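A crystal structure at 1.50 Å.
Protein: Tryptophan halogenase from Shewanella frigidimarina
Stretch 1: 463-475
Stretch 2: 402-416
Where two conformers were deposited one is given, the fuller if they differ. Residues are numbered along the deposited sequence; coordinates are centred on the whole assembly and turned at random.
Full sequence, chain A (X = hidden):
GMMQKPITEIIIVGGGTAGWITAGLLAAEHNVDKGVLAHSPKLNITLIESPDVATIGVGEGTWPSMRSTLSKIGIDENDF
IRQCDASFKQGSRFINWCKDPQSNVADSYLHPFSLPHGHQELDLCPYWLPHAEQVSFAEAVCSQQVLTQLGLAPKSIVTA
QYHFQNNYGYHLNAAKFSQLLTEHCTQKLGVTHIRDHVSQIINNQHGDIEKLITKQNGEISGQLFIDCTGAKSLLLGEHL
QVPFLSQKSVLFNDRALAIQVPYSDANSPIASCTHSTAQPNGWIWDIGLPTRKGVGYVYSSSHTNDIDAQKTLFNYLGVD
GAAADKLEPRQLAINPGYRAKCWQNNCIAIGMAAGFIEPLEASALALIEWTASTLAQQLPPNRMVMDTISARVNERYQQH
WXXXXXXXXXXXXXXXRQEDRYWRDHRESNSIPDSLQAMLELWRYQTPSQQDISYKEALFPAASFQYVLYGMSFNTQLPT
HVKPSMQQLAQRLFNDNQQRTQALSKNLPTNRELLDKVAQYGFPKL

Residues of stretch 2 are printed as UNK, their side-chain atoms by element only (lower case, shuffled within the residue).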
# COMPACT_ATOMS: atom_id res chain seq x y z
N ALA A 463 8.98 -10.45 -8.47
CA ALA A 463 10.16 -9.61 -8.21
C ALA A 463 10.18 -9.11 -6.79
O ALA A 463 11.24 -8.97 -6.20
CB ALA A 463 10.25 -8.45 -9.16
N SER A 464 9.03 -8.80 -6.23
CA SER A 464 8.99 -8.31 -4.84
C SER A 464 9.52 -9.34 -3.88
O SER A 464 10.27 -9.03 -2.93
CB SER A 464 7.57 -7.92 -4.45
OG SER A 464 7.26 -6.68 -5.07
N PHE A 465 9.17 -10.59 -4.14
CA PHE A 465 9.66 -11.68 -3.33
C PHE A 465 11.16 -11.84 -3.51
O PHE A 465 11.89 -12.08 -2.54
CB PHE A 465 8.91 -12.97 -3.64
CG PHE A 465 7.50 -12.96 -3.15
CD1 PHE A 465 6.50 -12.35 -3.90
CD2 PHE A 465 7.17 -13.49 -1.92
CE1 PHE A 465 5.19 -12.31 -3.43
CE2 PHE A 465 5.88 -13.46 -1.44
CZ PHE A 465 4.88 -12.87 -2.21
N GLN A 466 11.66 -11.70 -4.73
CA GLN A 466 13.10 -11.76 -4.96
C GLN A 466 13.83 -10.64 -4.23
O GLN A 466 14.87 -10.86 -3.60
CB GLN A 466 13.38 -11.64 -6.46
CG GLN A 466 12.79 -12.79 -7.28
CD GLN A 466 12.89 -12.58 -8.78
OE1 GLN A 466 13.13 -11.45 -9.25
NE2 GLN A 466 12.74 -13.68 -9.54
N TYR A 467 13.29 -9.44 -4.29
CA TYR A 467 13.98 -8.30 -3.67
C TYR A 467 14.11 -8.49 -2.17
O TYR A 467 15.13 -8.15 -1.58
CB TYR A 467 13.25 -7.00 -3.93
CG TYR A 467 13.45 -6.42 -5.29
CD1 TYR A 467 14.73 -6.13 -5.78
CD2 TYR A 467 12.36 -6.06 -6.06
CE1 TYR A 467 14.90 -5.52 -7.05
CE2 TYR A 467 12.55 -5.42 -7.34
CZ TYR A 467 13.82 -5.18 -7.81
OH TYR A 467 13.97 -4.55 -9.05
N VAL A 468 13.05 -8.98 -1.52
CA VAL A 468 13.09 -9.21 -0.08
C VAL A 468 13.96 -10.42 0.24
O VAL A 468 14.86 -10.34 1.09
CB VAL A 468 11.68 -9.33 0.53
CG1 VAL A 468 11.76 -9.77 2.01
CG2 VAL A 468 10.97 -7.99 0.43
N LEU A 469 13.72 -11.55 -0.42
CA LEU A 469 14.46 -12.77 -0.12
C LEU A 469 15.96 -12.54 -0.22
O LEU A 469 16.72 -12.91 0.67
CB LEU A 469 14.01 -13.89 -1.07
CG LEU A 469 14.39 -15.32 -0.74
CD1 LEU A 469 13.72 -15.82 0.52
CD2 LEU A 469 14.02 -16.26 -1.87
N TYR A 470 16.39 -11.97 -1.34
CA TYR A 470 17.82 -11.78 -1.59
C TYR A 470 18.35 -10.49 -0.99
O TYR A 470 19.55 -10.39 -0.72
CB TYR A 470 18.13 -11.94 -3.06
CG TYR A 470 17.75 -13.33 -3.53
CD1 TYR A 470 18.27 -14.49 -2.92
CD2 TYR A 470 16.77 -13.51 -4.50
CE1 TYR A 470 17.86 -15.75 -3.27
CE2 TYR A 470 16.37 -14.80 -4.87
CZ TYR A 470 16.89 -15.91 -4.27
OH TYR A 470 16.47 -17.17 -4.62
N GLY A 471 17.50 -9.51 -0.76
CA GLY A 471 17.89 -8.38 0.07
C GLY A 471 18.39 -8.83 1.43
O GLY A 471 19.34 -8.24 1.98
N MSE A 472 17.74 -9.84 1.97
CA MSE A 472 18.06 -10.37 3.28
C MSE A 472 19.00 -11.57 3.24
O MSE A 472 19.11 -12.32 4.20
CB MSE A 472 16.76 -10.68 4.03
CG MSE A 472 15.91 -9.46 4.19
SE MSE A 472 14.33 -9.79 5.34
CE MSE A 472 15.31 -10.12 7.09
N SER A 473 19.71 -11.74 2.13
CA SER A 473 20.83 -12.70 2.03
C SER A 473 20.44 -14.16 2.15
O SER A 473 21.26 -15.01 2.52
CB SER A 473 21.91 -12.35 3.05
OG SER A 473 22.37 -11.05 2.78
N PHE A 474 19.20 -14.47 1.77
CA PHE A 474 18.77 -15.87 1.77
C PHE A 474 19.55 -16.68 0.74
O PHE A 474 19.81 -16.19 -0.36
CB PHE A 474 17.28 -15.89 1.44
CG PHE A 474 16.64 -17.26 1.54
CD1 PHE A 474 15.99 -17.65 2.68
CD2 PHE A 474 16.57 -18.11 0.42
CE1 PHE A 474 15.31 -18.85 2.74
CE2 PHE A 474 15.92 -19.30 0.50
CZ PHE A 474 15.29 -19.68 1.64
N ASN A 475 19.94 -17.89 1.10
CA ASN A 475 20.72 -18.74 0.20
C ASN A 475 19.85 -19.68 -0.63
O ASN A 475 19.03 -20.41 -0.08
CB ASN A 475 21.73 -19.57 0.98
CG ASN A 475 22.84 -18.73 1.58
OD1 ASN A 475 23.15 -18.86 2.75
ND2 ASN A 475 23.48 -17.89 0.77
N UNK A 402 -3.97 -13.62 1.33
CA UNK A 402 -2.98 -14.68 1.61
C UNK A 402 -1.60 -14.19 1.19
O UNK A 402 -0.62 -14.42 1.91
c UNK A 402 -2.26 -17.09 1.06
n UNK A 402 -2.56 -18.48 -0.94
o UNK A 402 -2.97 -19.41 1.06
c UNK A 402 -3.35 -16.00 0.94
c UNK A 402 -2.64 -18.43 0.39
N UNK A 403 -1.49 -13.56 0.02
CA UNK A 403 -0.23 -13.07 -0.48
C UNK A 403 0.33 -11.99 0.41
O UNK A 403 1.55 -11.96 0.66
c UNK A 403 1.04 -11.63 -3.81
n UNK A 403 1.82 -12.19 -4.77
o UNK A 403 0.47 -10.55 -3.96
c UNK A 403 -0.35 -12.54 -1.89
c UNK A 403 1.01 -12.37 -2.51
N UNK A 404 -0.52 -11.08 0.89
CA UNK A 404 -0.05 -9.98 1.75
C UNK A 404 0.51 -10.59 3.03
O UNK A 404 1.60 -10.25 3.48
c UNK A 404 -2.88 -7.54 0.88
c UNK A 404 -0.86 -8.17 3.26
c UNK A 404 -1.21 -9.02 2.06
c UNK A 404 -1.54 -8.16 0.84
N UNK A 405 -0.22 -11.50 3.66
CA UNK A 405 0.23 -12.05 4.93
C UNK A 405 1.57 -12.78 4.74
O UNK A 405 2.54 -12.63 5.51
c UNK A 405 -1.84 -10.93 6.78
c UNK A 405 -2.09 -12.14 5.92
c UNK A 405 -0.24 -13.57 6.88
c UNK A 405 -0.82 -12.93 5.59
N UNK A 406 1.65 -13.56 3.67
CA UNK A 406 2.84 -14.34 3.43
C UNK A 406 4.03 -13.43 3.10
O UNK A 406 5.15 -13.66 3.56
o UNK A 406 1.34 -16.65 3.79
c UNK A 406 2.64 -15.32 2.26
c UNK A 406 1.78 -16.50 2.62
o UNK A 406 1.55 -17.33 1.67
N UNK A 407 3.78 -12.42 2.28
CA UNK A 407 4.86 -11.51 1.88
C UNK A 407 5.38 -10.73 3.09
O UNK A 407 6.59 -10.60 3.28
c UNK A 407 5.34 -8.29 0.16
c UNK A 407 7.56 -7.99 -0.68
c UNK A 407 7.78 -9.35 -0.57
c UNK A 407 6.75 -10.18 -0.10
c UNK A 407 5.52 -9.66 0.25
c UNK A 407 4.41 -10.56 0.75
c UNK A 407 6.34 -7.46 -0.32
N UNK A 408 4.47 -10.20 3.90
CA UNK A 408 4.90 -9.50 5.12
C UNK A 408 5.65 -10.43 6.04
O UNK A 408 6.72 -10.11 6.52
c UNK A 408 3.08 -7.39 3.83
c UNK A 408 3.32 -7.49 5.34
c UNK A 408 2.12 -6.97 6.12
c UNK A 408 3.71 -8.88 5.83
N UNK A 409 5.10 -11.62 6.27
CA UNK A 409 5.75 -12.57 7.18
C UNK A 409 7.16 -12.94 6.70
O UNK A 409 8.08 -13.13 7.52
n UNK A 409 5.91 -15.16 12.12
c UNK A 409 5.68 -14.35 9.72
c UNK A 409 4.90 -13.82 7.32
c UNK A 409 6.12 -15.47 10.64
c UNK A 409 5.49 -14.89 8.26
N UNK A 410 7.34 -13.06 5.38
CA UNK A 410 8.67 -13.34 4.80
C UNK A 410 9.74 -12.40 5.36
O UNK A 410 10.87 -12.80 5.55
c UNK A 410 9.92 -13.48 2.50
c UNK A 410 8.61 -13.17 3.26
c UNK A 410 10.36 -14.90 2.64
c UNK A 410 9.77 -13.15 0.99
N UNK A 411 9.39 -11.11 5.53
CA UNK A 411 10.34 -10.10 5.98
C UNK A 411 10.91 -10.49 7.34
O UNK A 411 12.08 -10.18 7.63
c UNK A 411 9.71 -8.72 6.10
c UNK A 411 8.14 -7.83 2.94
n UNK A 411 8.34 -8.65 3.97
c UNK A 411 9.68 -6.93 4.21
n UNK A 411 8.94 -6.78 3.06
c UNK A 411 9.30 -8.09 4.80
N UNK A 412 10.10 -11.10 8.17
CA UNK A 412 10.52 -11.52 9.52
C UNK A 412 11.22 -12.86 9.52
O UNK A 412 12.18 -13.08 10.25
c UNK A 412 9.05 -9.43 11.67
c UNK A 412 7.48 -9.92 9.96
c UNK A 412 9.31 -11.61 10.46
c UNK A 412 8.60 -10.31 10.70
c UNK A 412 6.83 -8.73 10.21
o UNK A 412 6.66 -6.69 11.42
c UNK A 412 7.31 -7.89 11.17
c UNK A 412 8.41 -8.26 11.88
N UNK A 413 10.68 -13.80 8.78
CA UNK A 413 11.10 -15.22 8.95
C UNK A 413 12.54 -15.47 8.57
O UNK A 413 13.18 -16.37 9.11
c UNK A 413 10.28 -16.20 8.09
c UNK A 413 10.86 -17.66 8.21
c UNK A 413 8.88 -16.21 8.50
N UNK A 414 13.04 -14.69 7.61
CA UNK A 414 14.40 -14.89 7.12
C UNK A 414 15.45 -13.97 7.77
O UNK A 414 16.62 -13.93 7.34
c UNK A 414 14.47 -14.83 5.59
c UNK A 414 13.53 -15.88 5.00
c UNK A 414 14.07 -13.35 3.55
c UNK A 414 14.17 -13.44 5.08
N UNK A 415 15.06 -13.29 8.84
CA UNK A 415 16.04 -12.60 9.67
C UNK A 415 16.95 -13.60 10.37
O UNK A 415 16.58 -14.75 10.61
c UNK A 415 15.34 -11.75 10.75
o UNK A 415 16.31 -10.99 11.47
N UNK A 416 18.15 -13.11 10.73
CA UNK A 416 19.08 -13.88 11.55
C UNK A 416 19.16 -13.28 12.95
O UNK A 416 20.01 -13.69 13.77
c UNK A 416 20.46 -14.75 9.61
c UNK A 416 20.46 -13.95 10.90
c UNK A 416 21.87 -15.03 9.11
o UNK A 416 22.71 -14.13 9.07
n UNK A 416 22.13 -16.29 8.75
O HOH W 1 18.79 -12.12 6.96
O HOH W 2 17.95 -14.81 5.03

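Position 402 has three side-chain carbons, the third carrying one oxygen and one nitrogen, and it touches nothing on stretch 1: Q402, exposed, where a polar amide is at ease. Position 403 repeats that pattern, but its nitrogen lies at the edge of the F465 ring, 3.6 Å from F465 CE1. This is Q403; its amide is hydrogen-bonded elsewhere in the structure, so burial costs it little.

Positions 404 and 405 each have four carbons, forked at the first, with one arm two carbons long. They are I404 and I405, both buried and neither reaching stretch 1. Position 406, two carbons with two oxygens on the second, is D406, a partly exposed carboxylate.

Position 407 has one carbon and then a ring of six. Ring carbons lie 3.6 Å from F465 CE2 and 3.6 Å from V468 CG2. The residue is F407; its edge turns toward the F465 face, with centroids 4.8 Å apart, and F407 CE1 sits 3.4 Å from S464 O. An aromatic ring suits the place because it offers an edge to the F465 face and carbon surface to V468.

Position 408, four carbons forked at the second, is L408, and position 409, four carbons in a row ending in nitrogen, is K409; neither makes contact. Position 410 is again four carbons forked at the second, pointing toward stretch 1, with carbons 3.9 Å from F465 CD2, 4.1 Å from V468 CG1 and 4.1 Å from L469 CD1. It is L410, whose fork meets all three side chains.

Position 411 has one carbon and a five-membered ring of three carbons and two nitrogens; V468 CG1 lies over its face, 4.0 Å from the centroid. This is H411, whose ND1 donates to F407 O at 2.7 Å, tying the ring to its own helix.

Position 412, one carbon, then a ring of six carbons bearing one oxygen, is Y412, and position 413, one carbon carrying two more, is V413; neither makes contact.

Position 414 has four carbons, forked at the first, one arm longer; they lie 3.7 Å from M472 SE, 3.9 Å from L469 CD1 and 3.8 Å from F474 CD1. This is I414, whose branches fill separate spaces. Position 415 has one carbon, 4.0 Å from M472 CE, and one oxygen: S415. Position 416, three carbons ending in oxygen and nitrogen, is exposed Q416.

The helices run nearly parallel, 12° apart, and pack through apolar and aromatic contacts without direct hydrogen bonds. Beyond them, two waters each bridge I414 O and M472 O.

Stretch 2, residues 402-416: QQIIDFLKLHYVISQ
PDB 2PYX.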